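Protein synthesis inhibitor I (Hordeum vulgare, PDB 4FBC) is a plant member of the ribosome-inactivating protein family, named as an inhibitor of protein synthesis. Local coordinates at residues 207-212 / 240-245; 44-49 / 219-224; 132-137 / 201-206; 65-70 / 80-85. The protein carries 3 engineered substitutions. One frame throughout, in Å; residues are numbered along the deposited sequence.

Interaction 1 of 4, residues 207-212 / 240-245; sequences MKAQVN and IEKMGV
Met243 lays its extended side chain against the turn of helix 205-211 that holds Ala209 and Gln210, following the helix backbone from CG to the methyl end. With its CG anti to the carbonyl carbon (chi1 -65°), that atom sits 3.8 Å from Ala209 CB, close to the backbone nitrogen of Gln210. SD passes Gln210 CA, and CE ends 3.4 Å from Ala209 O. The Gln210 side chain crosses Met243 obliquely: its CG packs 3.8 Å from Met243 CB, and the extended chain beyond sends the amide on to the backbone. There NE2 donates to Met243 O at 2.9 Å, within the planes of both the amide and the carbonyl, while OE1 is taken by Thr182, so this buried amide is bonded at both ends and its flip is fixed. Segment 240-245 offers that carbonyl from a 3-10 turn followed by a G1 beta bulge, Gly244 and Val245 sharing Ile240 as partner. Gly244 has the positive phi (75°) usual at the first bulge position. Ile240 O accepts from Met243 N and Val245 N, which approach from opposite faces of its plane. Ala209 points CB toward the 3-10 turn, 3.3 Å from Lys242 O. Lys242 flanks this methyl on the exposed side, its CG 4.0 Å from Ala209 CB.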
# COMPACT_ATOMS: atom_id res chain seq x y z
N MET A 207 8.02 -7.45 -10.62
CA MET A 207 7.12 -6.84 -9.66
C MET A 207 7.39 -7.32 -8.23
O MET A 207 7.26 -6.54 -7.28
CB MET A 207 5.64 -7.05 -10.04
CG MET A 207 5.18 -6.08 -11.12
SD MET A 207 3.40 -6.22 -11.44
CE MET A 207 3.33 -7.83 -12.20
N LYS A 208 7.77 -8.59 -8.08
CA LYS A 208 8.16 -9.09 -6.76
C LYS A 208 9.35 -8.28 -6.26
O LYS A 208 9.34 -7.83 -5.11
CB LYS A 208 8.51 -10.59 -6.80
CG LYS A 208 9.14 -11.08 -5.48
CD LYS A 208 9.22 -12.60 -5.42
CE LYS A 208 10.14 -13.18 -6.49
NZ LYS A 208 10.06 -14.68 -6.53
N ALA A 209 10.34 -8.06 -7.12
CA ALA A 209 11.53 -7.28 -6.74
C ALA A 209 11.15 -5.84 -6.38
O ALA A 209 11.65 -5.28 -5.40
CB ALA A 209 12.56 -7.30 -7.86
N GLN A 210 10.26 -5.25 -7.19
CA GLN A 210 9.74 -3.91 -6.90
C GLN A 210 9.06 -3.85 -5.55
O GLN A 210 9.40 -3.00 -4.71
CB GLN A 210 8.76 -3.48 -8.01
CG GLN A 210 9.41 -3.23 -9.37
CD GLN A 210 8.43 -3.35 -10.51
OE1 GLN A 210 7.21 -3.29 -10.31
NE2 GLN A 210 8.94 -3.54 -11.72
N VAL A 211 8.11 -4.76 -5.32
CA VAL A 211 7.39 -4.82 -4.05
C VAL A 211 8.36 -4.96 -2.86
O VAL A 211 8.20 -4.30 -1.83
CB VAL A 211 6.34 -5.95 -4.03
CG1 VAL A 211 5.84 -6.21 -2.61
CG2 VAL A 211 5.16 -5.59 -4.94
N ASN A 212 9.39 -5.80 -3.03
CA ASN A 212 10.37 -6.02 -1.97
C ASN A 212 11.47 -4.94 -1.87
O ASN A 212 12.36 -5.03 -1.01
CB ASN A 212 11.00 -7.41 -2.11
CG ASN A 212 10.03 -8.53 -1.73
OD1 ASN A 212 9.09 -8.33 -0.95
ND2 ASN A 212 10.27 -9.72 -2.28
N ILE A 240 18.28 -0.82 -11.53
CA ILE A 240 17.95 -1.92 -10.63
C ILE A 240 17.43 -3.04 -11.53
O ILE A 240 16.23 -3.14 -11.79
CB ILE A 240 16.92 -1.49 -9.56
CG1 ILE A 240 17.39 -0.24 -8.81
CG2 ILE A 240 16.66 -2.62 -8.57
CD1 ILE A 240 16.39 0.24 -7.76
N GLU A 241 18.36 -3.85 -12.02
CA GLU A 241 18.06 -4.83 -13.05
C GLU A 241 16.99 -5.83 -12.64
O GLU A 241 16.17 -6.27 -13.45
CB GLU A 241 19.34 -5.58 -13.43
CG GLU A 241 19.39 -5.97 -14.89
CD GLU A 241 19.20 -4.77 -15.80
OE1 GLU A 241 19.92 -3.75 -15.60
OE2 GLU A 241 18.34 -4.83 -16.69
N LYS A 242 17.00 -6.19 -11.36
CA LYS A 242 16.08 -7.18 -10.83
C LYS A 242 14.63 -6.70 -10.90
O LYS A 242 13.69 -7.50 -10.96
CB LYS A 242 16.47 -7.49 -9.38
CG LYS A 242 16.06 -8.86 -8.90
CD LYS A 242 16.44 -9.06 -7.44
CE LYS A 242 15.63 -10.17 -6.79
NZ LYS A 242 16.03 -10.40 -5.37
N MET A 243 14.44 -5.38 -10.87
CA MET A 243 13.11 -4.78 -10.98
C MET A 243 12.72 -4.48 -12.42
O MET A 243 11.58 -4.05 -12.69
CB MET A 243 13.07 -3.46 -10.21
CG MET A 243 13.24 -3.63 -8.72
SD MET A 243 13.10 -2.01 -7.96
CE MET A 243 13.38 -2.42 -6.24
N GLY A 244 13.65 -4.68 -13.35
CA GLY A 244 13.43 -4.36 -14.75
C GLY A 244 13.49 -2.86 -15.00
O GLY A 244 13.02 -2.36 -16.03
N VAL A 245 14.07 -2.13 -14.05
CA VAL A 245 14.09 -0.68 -14.08
C VAL A 245 15.50 -0.17 -14.30
O VAL A 245 16.31 -0.15 -13.38
CB VAL A 245 13.53 -0.09 -12.76
CG1 VAL A 245 13.61 1.44 -12.77
CG2 VAL A 245 12.11 -0.55 -12.55

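Interaction 2 of 4, residues 44-49 / 219-224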
# COMPACT_ATOMS: atom_id res chain seq x y z
N HIS A 44 6.19 18.21 -2.94
CA HIS A 44 7.30 17.33 -3.29
C HIS A 44 6.88 16.22 -4.26
O HIS A 44 6.27 15.22 -3.86
CB HIS A 44 7.90 16.70 -2.02
CG HIS A 44 9.18 15.96 -2.25
ND1 HIS A 44 9.69 15.05 -1.35
CD2 HIS A 44 10.05 15.99 -3.29
CE1 HIS A 44 10.82 14.56 -1.82
NE2 HIS A 44 11.07 15.11 -2.99
N PHE A 45 7.19 16.42 -5.54
CA PHE A 45 7.03 15.38 -6.54
C PHE A 45 8.40 15.00 -7.06
O PHE A 45 9.35 15.77 -6.93
CB PHE A 45 6.22 15.90 -7.74
CG PHE A 45 4.77 16.08 -7.47
CD1 PHE A 45 4.31 17.18 -6.73
CD2 PHE A 45 3.84 15.20 -8.00
CE1 PHE A 45 2.94 17.35 -6.50
CE2 PHE A 45 2.48 15.37 -7.78
CZ PHE A 45 2.03 16.45 -7.02
N SER A 46 8.52 13.81 -7.67
CA SER A 46 9.74 13.41 -8.37
C SER A 46 9.34 12.87 -9.73
O SER A 46 8.60 11.89 -9.80
CB SER A 46 10.46 12.30 -7.59
OG SER A 46 11.67 11.92 -8.26
N HIS A 47 9.84 13.49 -10.80
CA HIS A 47 9.49 13.11 -12.18
C HIS A 47 7.98 13.01 -12.34
O HIS A 47 7.46 12.07 -12.97
CB HIS A 47 10.19 11.80 -12.56
CG HIS A 47 11.68 11.87 -12.46
ND1 HIS A 47 12.50 11.83 -13.57
CD2 HIS A 47 12.50 12.01 -11.39
CE1 HIS A 47 13.76 11.92 -13.18
NE2 HIS A 47 13.79 12.04 -11.87
N ASN A 48 7.29 13.99 -11.77
CA ASN A 48 5.83 14.09 -11.81
C ASN A 48 5.11 12.88 -11.19
O ASN A 48 3.96 12.58 -11.54
CB ASN A 48 5.33 14.36 -13.23
CG ASN A 48 3.92 14.95 -13.26
OD1 ASN A 48 3.45 15.50 -12.25
ND2 ASN A 48 3.25 14.84 -14.40
N ARG A 49 5.79 12.21 -10.26
CA ARG A 49 5.14 11.19 -9.45
C ARG A 49 5.08 11.73 -8.03
O ARG A 49 6.01 12.40 -7.58
CB ARG A 49 5.95 9.88 -9.45
CG ARG A 49 6.11 9.22 -10.81
CD ARG A 49 4.77 9.07 -11.53
NE ARG A 49 3.76 8.40 -10.71
CZ ARG A 49 2.45 8.54 -10.88
NH1 ARG A 49 1.99 9.32 -11.84
NH2 ARG A 49 1.61 7.89 -10.08
N ALA A 219 14.30 5.80 -3.34
CA ALA A 219 15.56 6.50 -3.15
C ALA A 219 16.34 6.67 -4.46
O ALA A 219 16.90 7.73 -4.72
CB ALA A 219 16.41 5.80 -2.11
N ALA A 220 16.38 5.63 -5.29
CA ALA A 220 17.07 5.73 -6.58
C ALA A 220 16.54 6.86 -7.48
O ALA A 220 17.32 7.54 -8.16
CB ALA A 220 17.02 4.39 -7.32
N LEU A 221 15.23 7.04 -7.51
CA LEU A 221 14.69 8.14 -8.30
C LEU A 221 14.93 9.50 -7.64
O LEU A 221 15.31 10.46 -8.32
CB LEU A 221 13.19 7.93 -8.59
CG LEU A 221 12.64 8.91 -9.62
CD1 LEU A 221 13.36 8.74 -10.97
CD2 LEU A 221 11.15 8.67 -9.78
N LEU A 222 14.74 9.57 -6.32
CA LEU A 222 14.98 10.83 -5.59
C LEU A 222 16.39 11.38 -5.77
O LEU A 222 16.60 12.59 -5.83
CB LEU A 222 14.69 10.64 -4.09
CG LEU A 222 13.20 10.48 -3.74
CD1 LEU A 222 13.03 9.98 -2.31
CD2 LEU A 222 12.48 11.80 -3.94
N LYS A 223 17.37 10.48 -5.86
CA LYS A 223 18.75 10.89 -6.07
C LYS A 223 18.95 11.66 -7.37
O LYS A 223 19.81 12.54 -7.46
CB LYS A 223 19.68 9.67 -6.02
CG LYS A 223 19.88 9.13 -4.62
CD LYS A 223 20.75 7.89 -4.60
CE LYS A 223 20.90 7.38 -3.17
NZ LYS A 223 21.76 6.15 -3.11
N THR A 224 18.15 11.34 -8.38
CA THR A 224 18.30 12.02 -9.67
C THR A 224 17.80 13.46 -9.66
O THR A 224 18.11 14.25 -10.56
CB THR A 224 17.63 11.21 -10.83
OG1 THR A 224 16.21 11.22 -10.65
CG2 THR A 224 18.15 9.78 -10.86
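His47 and Leu221 make the main contact between a tight beta hairpin, turned by the type I' turn Ser46-Arg49, and helix 214-225. Leu221 holds CG anti to its backbone N (chi1 -169°) and brings CD1 over one face of the His47 imidazole, 3.6 Å from the ring centroid and displaced toward the CD2-NE2 rim: a CH-pi contact. The His47 side chain also touches Ala248 and Ala252 of helix 248-254. His47 NE2 donates to Thr224 OG1 at 2.8 Å, with the oxygen tilted somewhat out of the ring plane. Ser46 OG lies 3.4 Å from Leu221 CG while bonding to Asp225 just beyond the segment. At the other end of the contact the His44 side chain crosses Leu222 at about a right angle, and His44 NE2 comes within 3.7 Å of Leu222 CD2. Thr224 OG1, lying between its own backbone N and carbonyl carbon (chi1 68°), turns back to the helix and donates to Leu221 O at 2.6 Å, a carbonyl that also accepts from Thr224 N.

Interaction 3 of 4, residues 132-137 / 201-206; sequences VALGRQ and GKIGNE
Leu134 and Ile203 meet through torsions that set a branch of each anti to its own carbonyl carbon: CG in Leu134 (chi1 -57°) and CG2 in Ile203. Chi2 of 178° then extends Leu134 CD1, which packs 4.0 Å from Ile203 CG2 as the two side chains cross obliquely. The backbones form a short two-stranded antiparallel ribbon of strands 134-135 and 200-201, weakly bonded at 134-135, with Leu134 and Gly201 as its hydrogen-bonded pair. Leu134 N donates to Gly201 O at 2.8 Å, and Gly201 N returns a bond to Leu134 O at 2.9 Å. Gly135, right after Leu134, is the N-cap of helix 136-147; on the other chain segment Gly204, three residues past Gly201, is that of helix 205-211. Helices 157-179 and 181-190 cover the Leu134 side chain, through Leu172 and Met173 of the first and Phe186 and Leu190 of the second; Phe186 also touches Ile203. On the more open flank Lys202, with CG anti to its carbonyl carbon (chi1 -60°) and extended beyond, lies across the other backbone. Its CG is 3.5 Å from Val132 O and its CE 3.9 Å from Ala133 N, while NZ goes on to bond Asn131 O. Beyond the direct pairing a water carries the ribbon on, donating to Val132 O at 2.8 Å and accepting from Ile203 N at 2.9 Å.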
# COMPACT_ATOMS: atom_id res chain seq x y z
N VAL A 132 1.12 -15.98 -5.10
CA VAL A 132 -0.18 -15.50 -4.65
C VAL A 132 -1.12 -15.16 -5.82
O VAL A 132 -0.85 -14.24 -6.59
CB VAL A 132 -0.04 -14.25 -3.76
CG1 VAL A 132 -1.39 -13.86 -3.18
CG2 VAL A 132 0.97 -14.51 -2.64
N ALA A 133 -2.22 -15.89 -5.92
CA ALA A 133 -3.22 -15.61 -6.96
C ALA A 133 -3.96 -14.31 -6.65
O ALA A 133 -4.51 -14.14 -5.56
CB ALA A 133 -4.20 -16.76 -7.09
N LEU A 134 -3.99 -13.41 -7.63
CA LEU A 134 -4.75 -12.18 -7.50
C LEU A 134 -5.87 -12.20 -8.53
O LEU A 134 -5.78 -12.90 -9.54
CB LEU A 134 -3.83 -10.97 -7.73
CG LEU A 134 -2.62 -10.91 -6.78
CD1 LEU A 134 -1.73 -9.73 -7.09
CD2 LEU A 134 -3.08 -10.86 -5.35
N GLY A 135 -6.93 -11.44 -8.27
CA GLY A 135 -8.06 -11.36 -9.19
C GLY A 135 -9.32 -10.91 -8.47
O GLY A 135 -9.30 -10.71 -7.25
N ARG A 136 -10.41 -10.75 -9.22
CA ARG A 136 -11.67 -10.31 -8.62
C ARG A 136 -12.21 -11.26 -7.54
O ARG A 136 -12.57 -10.81 -6.45
CB ARG A 136 -12.74 -10.06 -9.69
CG ARG A 136 -13.93 -9.28 -9.16
CD ARG A 136 -15.06 -9.16 -10.17
NE ARG A 136 -14.70 -8.37 -11.36
CZ ARG A 136 -14.64 -7.04 -11.40
NH1 ARG A 136 -14.85 -6.33 -10.30
NH2 ARG A 136 -14.34 -6.42 -12.53
N GLN A 137 -12.28 -12.55 -7.83
CA GLN A 137 -12.79 -13.49 -6.84
C GLN A 137 -11.89 -13.61 -5.60
O GLN A 137 -12.38 -13.77 -4.48
CB GLN A 137 -13.05 -14.88 -7.44
CG GLN A 137 -13.97 -15.72 -6.59
CD GLN A 137 -15.33 -15.06 -6.43
OE1 GLN A 137 -15.96 -14.70 -7.43
NE2 GLN A 137 -15.77 -14.86 -5.19
N GLY A 201 -4.36 -14.18 -11.76
CA GLY A 201 -2.98 -14.13 -12.21
C GLY A 201 -2.03 -13.93 -11.05
O GLY A 201 -2.44 -13.52 -9.97
N LYS A 202 -0.76 -14.24 -11.28
CA LYS A 202 0.28 -14.04 -10.28
C LYS A 202 1.34 -13.07 -10.81
O LYS A 202 1.61 -13.03 -12.02
CB LYS A 202 0.90 -15.40 -9.89
CG LYS A 202 -0.12 -16.36 -9.30
CD LYS A 202 0.48 -17.72 -8.91
CE LYS A 202 -0.60 -18.59 -8.25
NZ LYS A 202 -0.04 -19.84 -7.63
N ILE A 203 1.92 -12.27 -9.93
CA ILE A 203 2.93 -11.31 -10.36
C ILE A 203 4.22 -12.02 -10.76
O ILE A 203 4.52 -13.11 -10.27
CB ILE A 203 3.24 -10.25 -9.26
CG1 ILE A 203 4.08 -10.87 -8.14
CG2 ILE A 203 1.96 -9.63 -8.71
CD1 ILE A 203 4.36 -9.92 -6.99
N GLY A 204 4.98 -11.40 -11.65
CA GLY A 204 6.26 -11.94 -12.07
C GLY A 204 7.39 -11.49 -11.17
O GLY A 204 7.15 -10.79 -10.18
N ASN A 205 8.61 -11.88 -11.50
CA ASN A 205 9.78 -11.57 -10.67
C ASN A 205 10.13 -10.09 -10.58
O ASN A 205 10.62 -9.64 -9.54
CB ASN A 205 11.00 -12.36 -11.14
CG ASN A 205 10.92 -13.82 -10.77
OD1 ASN A 205 10.21 -14.20 -9.84
ND2 ASN A 205 11.65 -14.66 -11.50
N GLU A 206 9.91 -9.34 -11.66
CA GLU A 206 10.19 -7.90 -11.65
C GLU A 206 9.33 -7.17 -10.62
O GLU A 206 9.84 -6.38 -9.82
CB GLU A 206 9.98 -7.27 -13.04
CG GLU A 206 10.95 -7.74 -14.11
CD GLU A 206 10.51 -9.03 -14.78
OE1 GLU A 206 9.44 -9.56 -14.42
OE2 GLU A 206 11.23 -9.51 -15.68
O HOH W 1 1.41 -12.77 -7.17

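Interaction 4 of 4, residues 65-70 / 80-85; sequences FHVVLK and LAIRAD
Phe65 and Ile82 form the apolar centre, the aromatic ring lying against the isoleucine branches. Phe65 CG stands between its backbone N and carbonyl carbon (chi1 70°), and one face of the ring receives Ile82 CB in a CH-pi contact, 4.0 Å from the centroid. Ile82 CG2 lies 3.5 Å from Phe65 CE1, on the same side of the ring, and Ala84 CA sits in plane at the ring edge. On the same face of the sheet Val67 CG2 meets Ile82 CD1 at 3.8 Å, and farther along Leu69 CD1 touches Leu80 CD1. Helices 25-39 and 157-179 cover this side, Phe31 and Val174 touching Val67. The backbones are joined by two hydrogen-bonded pairs, Phe65-Ile82 and Val67-Leu80; Phe65 N donates to Ile82 O at 2.8 Å. Between them His66 and Ala81 make a non-hydrogen-bonded pair, with His66 CA 3.2 Å from Leu80 O. His66 NE2 bonds Val10 O. At the polar edge Arg83 grips Asp85 side-on in a salt bridge, Arg83 NE donating to Asp85 OD1 at 3.0 Å and NH2 to OD2 at 3.1 Å. Strands 64-70 and 78-83 thus form an antiparallel beta hairpin in the six-stranded mixed sheet, and Ile82 also touches Ile87 of the AMP pocket.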
# COMPACT_ATOMS: atom_id res chain seq x y z
N PHE A 65 -5.21 6.49 7.15
CA PHE A 65 -6.40 6.55 6.29
C PHE A 65 -7.13 5.22 6.32
O PHE A 65 -6.57 4.22 6.78
CB PHE A 65 -6.08 7.02 4.85
CG PHE A 65 -5.31 6.03 4.02
CD1 PHE A 65 -3.92 5.94 4.14
CD2 PHE A 65 -5.94 5.26 3.05
CE1 PHE A 65 -3.18 5.05 3.35
CE2 PHE A 65 -5.21 4.36 2.25
CZ PHE A 65 -3.83 4.26 2.41
N HIS A 66 -8.38 5.22 5.88
CA HIS A 66 -9.16 3.99 5.75
C HIS A 66 -9.40 3.63 4.30
O HIS A 66 -9.56 4.49 3.44
CB HIS A 66 -10.51 4.11 6.46
CG HIS A 66 -10.40 4.10 7.95
ND1 HIS A 66 -11.51 4.19 8.78
CD2 HIS A 66 -9.33 4.01 8.77
CE1 HIS A 66 -11.11 4.16 10.04
NE2 HIS A 66 -9.79 4.05 10.06
N VAL A 67 -9.41 2.33 4.04
CA VAL A 67 -9.91 1.80 2.78
C VAL A 67 -11.12 0.94 3.12
O VAL A 67 -11.06 0.07 4.00
CB VAL A 67 -8.85 0.99 2.03
CG1 VAL A 67 -9.48 0.15 0.92
CG2 VAL A 67 -7.80 1.93 1.46
N VAL A 68 -12.23 1.19 2.43
CA VAL A 68 -13.42 0.36 2.61
C VAL A 68 -13.67 -0.47 1.36
O VAL A 68 -13.81 0.08 0.26
CB VAL A 68 -14.64 1.22 2.94
CG1 VAL A 68 -15.89 0.36 2.97
CG2 VAL A 68 -14.45 1.92 4.27
N LEU A 69 -13.73 -1.78 1.54
CA LEU A 69 -13.93 -2.71 0.44
C LEU A 69 -15.30 -3.36 0.59
O LEU A 69 -15.57 -4.04 1.58
CB LEU A 69 -12.83 -3.78 0.43
CG LEU A 69 -11.40 -3.27 0.24
CD1 LEU A 69 -10.39 -4.40 0.33
CD2 LEU A 69 -11.27 -2.52 -1.09
N LYS A 70 -16.17 -3.13 -0.39
CA LYS A 70 -17.56 -3.58 -0.32
C LYS A 70 -17.84 -4.74 -1.28
O LYS A 70 -17.41 -4.72 -2.42
CB LYS A 70 -18.48 -2.40 -0.62
CG LYS A 70 -18.31 -1.23 0.34
CD LYS A 70 -19.01 0.04 -0.14
CE LYS A 70 -20.50 -0.19 -0.33
NZ LYS A 70 -21.24 1.10 -0.45
N LEU A 80 -10.21 -1.15 6.32
CA LEU A 80 -8.79 -1.36 6.57
C LEU A 80 -8.20 -0.08 7.15
O LEU A 80 -8.49 1.01 6.66
CB LEU A 80 -8.08 -1.66 5.25
CG LEU A 80 -8.67 -2.78 4.40
CD1 LEU A 80 -7.79 -3.03 3.17
CD2 LEU A 80 -8.79 -4.05 5.22
N ALA A 81 -7.35 -0.22 8.17
CA ALA A 81 -6.63 0.92 8.72
C ALA A 81 -5.19 0.89 8.22
O ALA A 81 -4.44 -0.06 8.49
CB ALA A 81 -6.67 0.88 10.24
N ILE A 82 -4.80 1.93 7.49
CA ILE A 82 -3.50 1.96 6.83
C ILE A 82 -2.77 3.26 7.18
O ILE A 82 -3.38 4.33 7.20
CB ILE A 82 -3.67 1.85 5.28
CG1 ILE A 82 -4.43 0.57 4.92
CG2 ILE A 82 -2.32 1.87 4.59
CD1 ILE A 82 -4.89 0.51 3.44
N ARG A 83 -1.47 3.18 7.45
CA ARG A 83 -0.71 4.38 7.79
C ARG A 83 -0.60 5.30 6.57
O ARG A 83 -0.38 4.83 5.46
CB ARG A 83 0.69 4.00 8.29
CG ARG A 83 0.65 3.36 9.68
CD ARG A 83 2.03 2.92 10.15
NE ARG A 83 3.00 4.01 10.12
CZ ARG A 83 4.20 3.96 10.67
NH1 ARG A 83 4.60 2.86 11.29
NH2 ARG A 83 5.01 5.02 10.60
N ALA A 84 -0.75 6.61 6.80
CA ALA A 84 -0.67 7.58 5.70
C ALA A 84 0.74 8.07 5.42
O ALA A 84 0.95 8.90 4.54
CB ALA A 84 -1.61 8.77 5.96
N ASP A 85 1.72 7.56 6.18
CA ASP A 85 3.11 7.95 5.97
C ASP A 85 3.92 6.90 5.22
O ASP A 85 4.82 7.24 4.45
CB ASP A 85 3.80 8.34 7.29
CG ASP A 85 3.57 7.35 8.41
OD1 ASP A 85 3.07 6.23 8.16
OD2 ASP A 85 3.90 7.68 9.58

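From the N terminus, segment 44-49 opens the longest loop, which interaction 2 closes only at 219-224 on helix 214-225. Within that span interaction 4 comes first, closing the short hairpin of strands 64-70 and 78-83 in the mixed sheet. Interaction 3 follows in series, joining 132-137 to 201-206 round a largely helical stretch. Interaction 1 opens next on helix 205-211, which interaction 3 also uses, and closes at 240-245, beyond the end of interaction 2; these two loops therefore cross. Interaction 1 touches both neighbours, Met243 O lying 3.6 Å from Glu206 CB and Ile240 CD1 4.2 Å from Ala220 CB, whereas interaction 4 touches none of the others.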